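Side-chain contacts in heat-inducible transcription repressor HrcA (Thermotoga maritima, PDB 1STZ), which probably represses the class I heat shock operons grpE-dnaK-dnaJ and groELS by binding DNA, keeping them from heat-shock induction: residues L103-F108 / G124-R129; R129-Y134 / H318-Y323; R20-C25 / A53-D58. All blocks are in the same frame, centred on the assembly; numbering follows the deposited sequence.

Contact 1: residues L103-F108 / G124-R129; sequences LAVETF and GNLLAR
The ring of Phe108 is met obliquely, neither squarely over a face nor at an edge, by one methyl of Leu126: CD2 of Leu126 lies 4.0 Å from CD1 of Phe108. Its closest approach is to the stem of the ring, with 3.6 Å between Leu126 CD2 and Phe108 CB. The Phe108 side chain also touches Leu122 and Ala123, a turn and less earlier on the helix of Leu126, and Arg327 of helix 314-334, which puts it between two helices. With CG of Phe108 anti to its own backbone nitrogen (chi1 -177°), the ring is swung out past the methyl instead of back over the short helix it follows.

Leu126 contributes most of the buried surface on its side. Its CD2 methyl also comes within 4.0 Å of Val105 O and 4.5 Å of Val105 CG2, which places it against the single, weakly bonded turn of helix 103-106; a branched, flexible leucine suits such an uneven surface of ring stem, backbone and methyl. Here the short helix is laid on helix 116-131, one of the helices packed on the five-stranded antiparallel sheet of the C-terminal domain, whose family is grouped with GAF domains, and neighbouring Leu127 packs its side chain on strands of that sheet.

The turn under the methyl is fixed by Thr107, whose hydroxyl donates to Ala104 O at 2.7 Å from Thr107 OG1, nearly in line with the carbonyl bond (162°). The same oxygen accepts Thr107 N, giving it two donors from one residue. Phe108 N, in turn, bonds to Val105 O at 3.0 Å, which fixes the backbone from which the ring departs. Ala104 and Thr107 also pack against Leu182 of the second subunit.

Contact 2: residues R129-Y134 / H318-Y323; sequences RLTEGY and HRVFEY
This is a purely apolar helix-to-helix contact, made where the end of helix 116-131 passes the early turns of helix 314-334, with Leu130 and Thr131 both packing on Val320. Both helices rest on the same five-stranded antiparallel sheet: Thr131 reaches Leu306 of strand 299-309, and Phe321, next to Val320, packs on Val304 and Leu306.

CG1 of Val320 makes the nearest contacts. It stands 4.0 Å from CG2 of Thr131 and 4.1 Å from CD1 of Leu130, and the leucine side chain runs at about a right angle to the valine. The stems take part as well, with CB of Leu130 also near Val320 CG1 and CB of Val320 near Thr131 CG2. Since CG1 is anti to the backbone nitrogen of Val320 (chi1 171°), this branch is directed to both partners. A short beta-branched residue suits a place where the backbones come close, 7.4 Å between CA of Leu130 and CA of Val320.

Thr131 divides its two branches by chemistry. Its methyl faces Val320, while OG1, placed between the backbone nitrogen and the carbonyl carbon (chi1 63°), turns back to hydrogen-bond Leu127 O in its own helix. Just beyond, Glu132 takes a positive phi and the helix gives way to the strand that starts at Tyr134. Leu130 and Val320 also meet Val105 of helix 103-106, and Leu182 and Glu180 of the second subunit lie against Leu130 and Val320 respectively.

With the hydroxyl of Thr131 satisfied within its own helix, cohesion between these segments rests on fit and hydrophobic burial, forces that set no precise direction.

Contact 3: residues R20-C25 / A53-D58; sequences RKVLYC and ATIRND
Val22 reaches across to helix 52-64 and meets Ile55 and Asp58 there. From its CB the side chain splits into two methyls. CG1, anti to the backbone nitrogen (chi1 173°), passes 4.3 Å from Ile55 CG2. CG2, anti instead to the carbonyl carbon, makes the closer contacts: it lies 3.9 Å from Ile55 CD1 and 4.0 Å from Asp58 OD2. One methyl thus bridges two residues a helical turn apart, and the valine side chain crosses the isoleucine obliquely but the aspartate at about a right angle.

Ile55 is suited to this place because its branches serve several neighbours. Its CB points along the flank of the helix, yet CD1 bends round to Val22, and the side chain also packs on Ser39, Val42 and Leu43 of helix 39-45. Val22 has a further neighbour in Leu62, two turns on from Ile55.

Asp58 is buried, but its charge is provided for from the first helix: Arg18 makes a salt bridge to OD2 and Gln19 a hydrogen bond to OD1. Gripped at both oxygens, the carboxylate is held in place beside the methyl of Val22. OD2 of Asp58 is also 3.2 Å from Thr54 O, a meeting of two acceptors whose cost the arginine would be expected to offset.

Helices 17-33, 39-45 and 52-64, followed by the small hairpin of strands 68-69 and 78-79, have the order of a winged helix-turn-helix domain. The contact sets its first helix against the third, which by analogy with other members of this fold is probably the one that reads DNA.

From the N terminus, contact 3 closes first, looping back over 27 residues that contain helix 39-45 and so bringing together helices of what is probably the DNA-binding domain. Contact 1 follows, with 15 residues between its segments, and contact 2 opens at Arg129, where contact 1 ends; its loop of 183 residues takes in most of the strands of the chain. The three stand in series, none nested or crossed. Contacts 1 and 2, with centres 7 Å apart, pack helices 116-131 and 314-334 against each other and set helix 103-106 against both, and both touch the second subunit. Contact 3 stands apart, its centre 30 Å from that of contact 2.

Contact 1: residues L103-F108 / G124-R129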
# COMPACT_ATOMS: atom_id res chain seq x y z
N LEU A 103 -2.73 -1.22 10.06
CA LEU A 103 -2.98 -1.54 8.67
C LEU A 103 -1.83 -1.07 7.78
O LEU A 103 -1.37 -1.80 6.90
CB LEU A 103 -4.30 -0.87 8.23
CG LEU A 103 -5.44 -1.62 7.54
CD1 LEU A 103 -5.62 -1.12 6.14
CD2 LEU A 103 -5.29 -3.14 7.53
N ALA A 104 -1.38 0.16 8.02
CA ALA A 104 -0.38 0.78 7.17
C ALA A 104 0.92 -0.02 7.14
O ALA A 104 1.46 -0.29 6.07
CB ALA A 104 -0.12 2.20 7.62
N VAL A 105 1.41 -0.39 8.31
CA VAL A 105 2.68 -1.10 8.40
C VAL A 105 2.55 -2.54 7.86
O VAL A 105 3.50 -3.07 7.31
CB VAL A 105 3.29 -1.06 9.81
CG1 VAL A 105 2.66 -2.10 10.74
CG2 VAL A 105 4.77 -1.26 9.71
N GLU A 106 1.36 -3.13 7.97
CA GLU A 106 1.13 -4.48 7.45
C GLU A 106 1.17 -4.56 5.92
O GLU A 106 1.23 -5.68 5.38
CB GLU A 106 -0.20 -5.04 7.95
CG GLU A 106 -0.23 -5.37 9.44
CD GLU A 106 -1.59 -5.89 9.87
OE1 GLU A 106 -1.99 -5.66 11.04
OE2 GLU A 106 -2.28 -6.53 9.02
N THR A 107 1.14 -3.42 5.23
CA THR A 107 1.35 -3.40 3.78
C THR A 107 2.78 -3.70 3.38
O THR A 107 3.06 -3.90 2.19
CB THR A 107 0.93 -2.08 3.12
OG1 THR A 107 1.84 -1.02 3.50
CG2 THR A 107 -0.48 -1.65 3.56
N PHE A 108 3.70 -3.73 4.34
CA PHE A 108 5.07 -4.05 4.00
C PHE A 108 5.13 -5.47 3.46
O PHE A 108 4.60 -6.41 4.05
CB PHE A 108 6.02 -3.93 5.18
CG PHE A 108 7.45 -4.18 4.81
CD1 PHE A 108 8.16 -3.26 4.08
CD2 PHE A 108 8.07 -5.38 5.13
CE1 PHE A 108 9.48 -3.49 3.70
CE2 PHE A 108 9.42 -5.62 4.76
CZ PHE A 108 10.11 -4.67 4.05
N GLY A 124 13.27 0.85 4.91
CA GLY A 124 13.73 2.12 5.44
C GLY A 124 12.75 3.23 5.11
O GLY A 124 12.39 4.07 5.96
N ASN A 125 12.25 3.18 3.88
CA ASN A 125 11.32 4.18 3.42
C ASN A 125 9.93 4.09 4.05
O ASN A 125 9.33 5.13 4.33
CB ASN A 125 11.29 4.19 1.90
CG ASN A 125 12.54 4.89 1.31
OD1 ASN A 125 12.65 6.12 1.35
ND2 ASN A 125 13.50 4.11 0.83
N LEU A 126 9.43 2.88 4.29
CA LEU A 126 8.13 2.74 4.94
C LEU A 126 8.24 3.17 6.42
O LEU A 126 7.35 3.85 6.95
CB LEU A 126 7.62 1.31 4.86
CG LEU A 126 6.22 1.10 5.46
CD1 LEU A 126 5.16 1.88 4.69
CD2 LEU A 126 5.83 -0.37 5.46
N LEU A 127 9.32 2.76 7.07
CA LEU A 127 9.60 3.11 8.45
C LEU A 127 9.69 4.64 8.62
O LEU A 127 9.09 5.19 9.52
CB LEU A 127 10.90 2.44 8.91
CG LEU A 127 11.15 1.99 10.35
CD1 LEU A 127 12.64 1.96 10.69
CD2 LEU A 127 10.41 2.71 11.39
N ALA A 128 10.48 5.29 7.77
CA ALA A 128 10.64 6.75 7.79
C ALA A 128 9.32 7.46 7.56
O ALA A 128 8.97 8.42 8.27
CB ALA A 128 11.64 7.20 6.71
N ARG A 129 8.58 7.01 6.56
CA ARG A 129 7.29 7.63 6.23
C ARG A 129 6.26 7.55 7.35
O ARG A 129 5.62 8.55 7.67
CB ARG A 129 6.72 7.00 4.99
CG ARG A 129 5.42 7.62 4.55
CD ARG A 129 5.10 7.39 3.11
NE ARG A 129 5.15 5.97 2.76
CZ ARG A 129 4.60 5.44 1.67
NH1 ARG A 129 3.92 6.20 0.81
NH2 ARG A 129 4.72 4.13 1.44

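Contact 2: residues R129-Y134 / H318-Y323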
# COMPACT_ATOMS: atom_id res chain seq x y z
N ARG A 129 8.58 7.01 6.56
CA ARG A 129 7.29 7.63 6.23
C ARG A 129 6.26 7.55 7.35
O ARG A 129 5.62 8.55 7.67
CB ARG A 129 6.72 7.00 4.99
CG ARG A 129 5.42 7.62 4.55
CD ARG A 129 5.10 7.39 3.11
NE ARG A 129 5.15 5.97 2.76
CZ ARG A 129 4.60 5.44 1.67
NH1 ARG A 129 3.92 6.20 0.81
NH2 ARG A 129 4.72 4.13 1.44
N LEU A 130 6.12 6.38 7.97
CA LEU A 130 5.08 6.14 8.96
C LEU A 130 5.38 6.77 10.33
O LEU A 130 4.48 6.97 11.12
CB LEU A 130 4.87 4.64 9.15
CG LEU A 130 4.41 3.84 7.95
CD1 LEU A 130 4.06 2.42 8.38
CD2 LEU A 130 3.22 4.51 7.25
N THR A 131 6.64 7.05 10.61
CA THR A 131 7.04 7.65 11.88
C THR A 131 7.50 9.11 11.76
O THR A 131 7.88 9.70 12.76
CB THR A 131 8.18 6.87 12.50
OG1 THR A 131 9.32 6.93 11.63
CG2 THR A 131 7.83 5.40 12.63
N GLU A 132 7.51 9.65 10.55
CA GLU A 132 8.08 10.97 10.28
C GLU A 132 9.47 11.09 10.89
O GLU A 132 9.78 12.10 11.55
CB GLU A 132 7.15 12.08 10.81
CG GLU A 132 5.74 12.06 10.22
CD GLU A 132 4.76 12.88 11.05
OE1 GLU A 132 4.92 12.96 12.30
OE2 GLU A 132 3.80 13.43 10.47
N GLY A 133 10.29 10.07 10.68
CA GLY A 133 11.66 10.06 11.17
C GLY A 133 12.73 9.93 10.10
O GLY A 133 12.45 9.93 8.89
N TYR A 134 13.96 9.85 10.57
CA TYR A 134 15.14 9.62 9.76
C TYR A 134 15.65 8.23 10.09
O TYR A 134 15.93 7.96 11.25
CB TYR A 134 16.23 10.62 10.12
CG TYR A 134 17.52 10.54 9.32
CD1 TYR A 134 18.73 10.25 9.94
CD2 TYR A 134 17.54 10.79 7.97
CE1 TYR A 134 19.93 10.22 9.21
CE2 TYR A 134 18.73 10.75 7.23
CZ TYR A 134 19.92 10.46 7.87
OH TYR A 134 21.09 10.41 7.15
N HIS A 318 7.36 2.67 18.15
CA HIS A 318 7.74 1.36 18.66
C HIS A 318 7.09 0.27 17.84
O HIS A 318 7.74 -0.68 17.42
CB HIS A 318 7.35 1.16 20.12
CG HIS A 318 7.74 -0.18 20.65
ND1 HIS A 318 6.85 -1.22 20.79
CD2 HIS A 318 8.95 -0.67 21.03
CE1 HIS A 318 7.48 -2.29 21.22
NE2 HIS A 318 8.76 -1.98 21.39
N ARG A 319 5.79 0.41 17.62
CA ARG A 319 5.03 -0.59 16.88
C ARG A 319 5.54 -0.76 15.45
O ARG A 319 5.70 -1.88 14.99
CB ARG A 319 3.58 -0.17 16.86
CG ARG A 319 2.63 -1.04 16.08
CD ARG A 319 1.46 -0.25 15.52
NE ARG A 319 0.93 0.61 16.55
CZ ARG A 319 0.46 1.84 16.38
NH1 ARG A 319 0.37 2.42 15.20
NH2 ARG A 319 0.04 2.50 17.45
N VAL A 320 5.75 0.34 14.76
CA VAL A 320 6.17 0.33 13.38
C VAL A 320 7.60 -0.22 13.26
O VAL A 320 7.88 -0.99 12.35
CB VAL A 320 6.10 1.73 12.75
CG1 VAL A 320 6.74 1.75 11.39
CG2 VAL A 320 4.68 2.16 12.62
N PHE A 321 8.46 0.13 14.21
CA PHE A 321 9.88 -0.23 14.18
C PHE A 321 10.01 -1.69 14.41
O PHE A 321 10.64 -2.39 13.64
CB PHE A 321 10.63 0.56 15.24
CG PHE A 321 12.14 0.43 15.19
CD1 PHE A 321 12.89 1.32 14.46
CD2 PHE A 321 12.79 -0.51 15.99
CE1 PHE A 321 14.27 1.26 14.47
CE2 PHE A 321 14.19 -0.58 16.00
CZ PHE A 321 14.92 0.29 15.23
N GLU A 322 9.35 -2.18 15.45
CA GLU A 322 9.35 -3.60 15.74
C GLU A 322 8.79 -4.47 14.59
O GLU A 322 9.37 -5.51 14.26
CB GLU A 322 8.58 -3.87 17.03
CG GLU A 322 8.67 -5.32 17.44
CD GLU A 322 7.99 -5.67 18.75
OE1 GLU A 322 6.88 -5.16 19.02
OE2 GLU A 322 8.56 -6.50 19.49
N TYR A 323 7.67 -4.09 13.99
CA TYR A 323 7.12 -4.84 12.85
C TYR A 323 8.12 -4.97 11.71
O TYR A 323 8.36 -6.06 11.21
CB TYR A 323 5.83 -4.20 12.33
CG TYR A 323 5.05 -5.04 11.34
CD1 TYR A 323 4.06 -5.93 11.77
CD2 TYR A 323 5.27 -4.93 9.97
CE1 TYR A 323 3.33 -6.68 10.87
CE2 TYR A 323 4.54 -5.69 9.07
CZ TYR A 323 3.59 -6.56 9.52
OH TYR A 323 2.88 -7.28 8.61

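Contact 3: residues R20-C25 / A53-D58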
# COMPACT_ATOMS: atom_id res chain seq x y z
N ARG A 20 0.24 9.48 38.46
CA ARG A 20 0.73 8.75 37.30
C ARG A 20 -0.12 9.08 36.07
O ARG A 20 0.40 9.35 35.01
CB ARG A 20 0.72 7.24 37.56
CG ARG A 20 1.95 6.70 38.30
CD ARG A 20 1.98 5.18 38.44
NE ARG A 20 2.48 4.77 39.76
CZ ARG A 20 3.77 4.78 40.12
NH1 ARG A 20 4.72 5.16 39.27
NH2 ARG A 20 4.12 4.41 41.35
N LYS A 21 -1.44 9.08 36.24
CA LYS A 21 -2.35 9.41 35.16
C LYS A 21 -2.19 10.87 34.74
O LYS A 21 -2.20 11.16 33.56
CB LYS A 21 -3.79 9.12 35.56
CG LYS A 21 -4.05 7.64 35.86
CD LYS A 21 -5.17 7.03 35.01
CE LYS A 21 -6.56 7.30 35.58
NZ LYS A 21 -7.58 6.30 35.11
N VAL A 22 -2.00 11.76 35.70
CA VAL A 22 -1.79 13.18 35.39
C VAL A 22 -0.51 13.37 34.55
O VAL A 22 -0.49 14.16 33.61
CB VAL A 22 -1.71 14.04 36.67
CG1 VAL A 22 -1.33 15.47 36.33
CG2 VAL A 22 -3.04 14.02 37.43
N LEU A 23 0.55 12.65 34.90
CA LEU A 23 1.80 12.77 34.18
C LEU A 23 1.62 12.23 32.76
O LEU A 23 2.10 12.80 31.80
CB LEU A 23 2.90 11.98 34.89
CG LEU A 23 4.36 12.41 34.73
CD1 LEU A 23 5.30 11.22 34.85
CD2 LEU A 23 4.66 13.21 33.50
N TYR A 24 0.91 11.12 32.67
CA TYR A 24 0.63 10.48 31.40
C TYR A 24 -0.15 11.43 30.47
O TYR A 24 0.20 11.58 29.30
CB TYR A 24 -0.17 9.21 31.65
CG TYR A 24 -0.43 8.40 30.43
CD1 TYR A 24 -1.67 8.40 29.83
CD2 TYR A 24 0.58 7.64 29.87
CE1 TYR A 24 -1.92 7.65 28.71
CE2 TYR A 24 0.34 6.88 28.75
CZ TYR A 24 -0.90 6.90 28.18
OH TYR A 24 -1.12 6.16 27.06
N CYS A 25 -1.16 12.11 31.00
CA CYS A 25 -1.98 13.00 30.18
C CYS A 25 -1.18 14.21 29.69
O CYS A 25 -1.31 14.59 28.53
CB CYS A 25 -3.24 13.46 30.91
SG CYS A 25 -4.52 12.19 30.87
N ALA A 53 -7.44 22.37 41.88
CA ALA A 53 -6.38 22.61 42.87
C ALA A 53 -5.55 21.35 43.10
O ALA A 53 -4.34 21.41 43.28
CB ALA A 53 -6.97 23.11 44.17
N THR A 54 -6.22 20.20 43.08
CA THR A 54 -5.58 18.90 43.30
C THR A 54 -4.61 18.57 42.19
O THR A 54 -3.56 17.99 42.45
CB THR A 54 -6.65 17.78 43.41
OG1 THR A 54 -7.51 18.03 44.53
CG2 THR A 54 -6.01 16.43 43.71
N ILE A 55 -4.95 18.95 40.96
CA ILE A 55 -4.11 18.69 39.80
C ILE A 55 -2.84 19.53 39.84
O ILE A 55 -1.78 19.06 39.47
CB ILE A 55 -4.88 18.96 38.47
CG1 ILE A 55 -6.13 18.08 38.35
CG2 ILE A 55 -3.97 18.76 37.27
CD1 ILE A 55 -5.87 16.60 38.20
N ARG A 56 -2.97 20.78 40.27
CA ARG A 56 -1.81 21.67 40.42
C ARG A 56 -0.85 21.15 41.48
O ARG A 56 0.37 21.26 41.32
CB ARG A 56 -2.26 23.08 40.78
CG ARG A 56 -2.94 23.85 39.66
CD ARG A 56 -3.39 25.25 40.09
NE ARG A 56 -2.27 25.99 40.68
CZ ARG A 56 -2.28 26.66 41.84
NH1 ARG A 56 -3.38 26.75 42.59
NH2 ARG A 56 -1.17 27.26 42.24
N ASN A 57 -1.40 20.61 42.57
CA ASN A 57 -0.61 20.02 43.64
C ASN A 57 0.15 18.78 43.17
O ASN A 57 1.25 18.51 43.62
CB ASN A 57 -1.49 19.63 44.83
CG ASN A 57 -1.78 20.78 45.76
OD1 ASN A 57 -2.92 21.21 45.90
ND2 ASN A 57 -0.73 21.30 46.39
N ASP A 58 -0.48 18.02 42.28
CA ASP A 58 0.15 16.85 41.68
C ASP A 58 1.25 17.30 40.74
O ASP A 58 2.30 16.67 40.66
CB ASP A 58 -0.87 16.03 40.89
CG ASP A 58 -1.95 15.45 41.77
OD1 ASP A 58 -1.74 15.36 43.00
OD2 ASP A 58 -3.04 15.06 41.32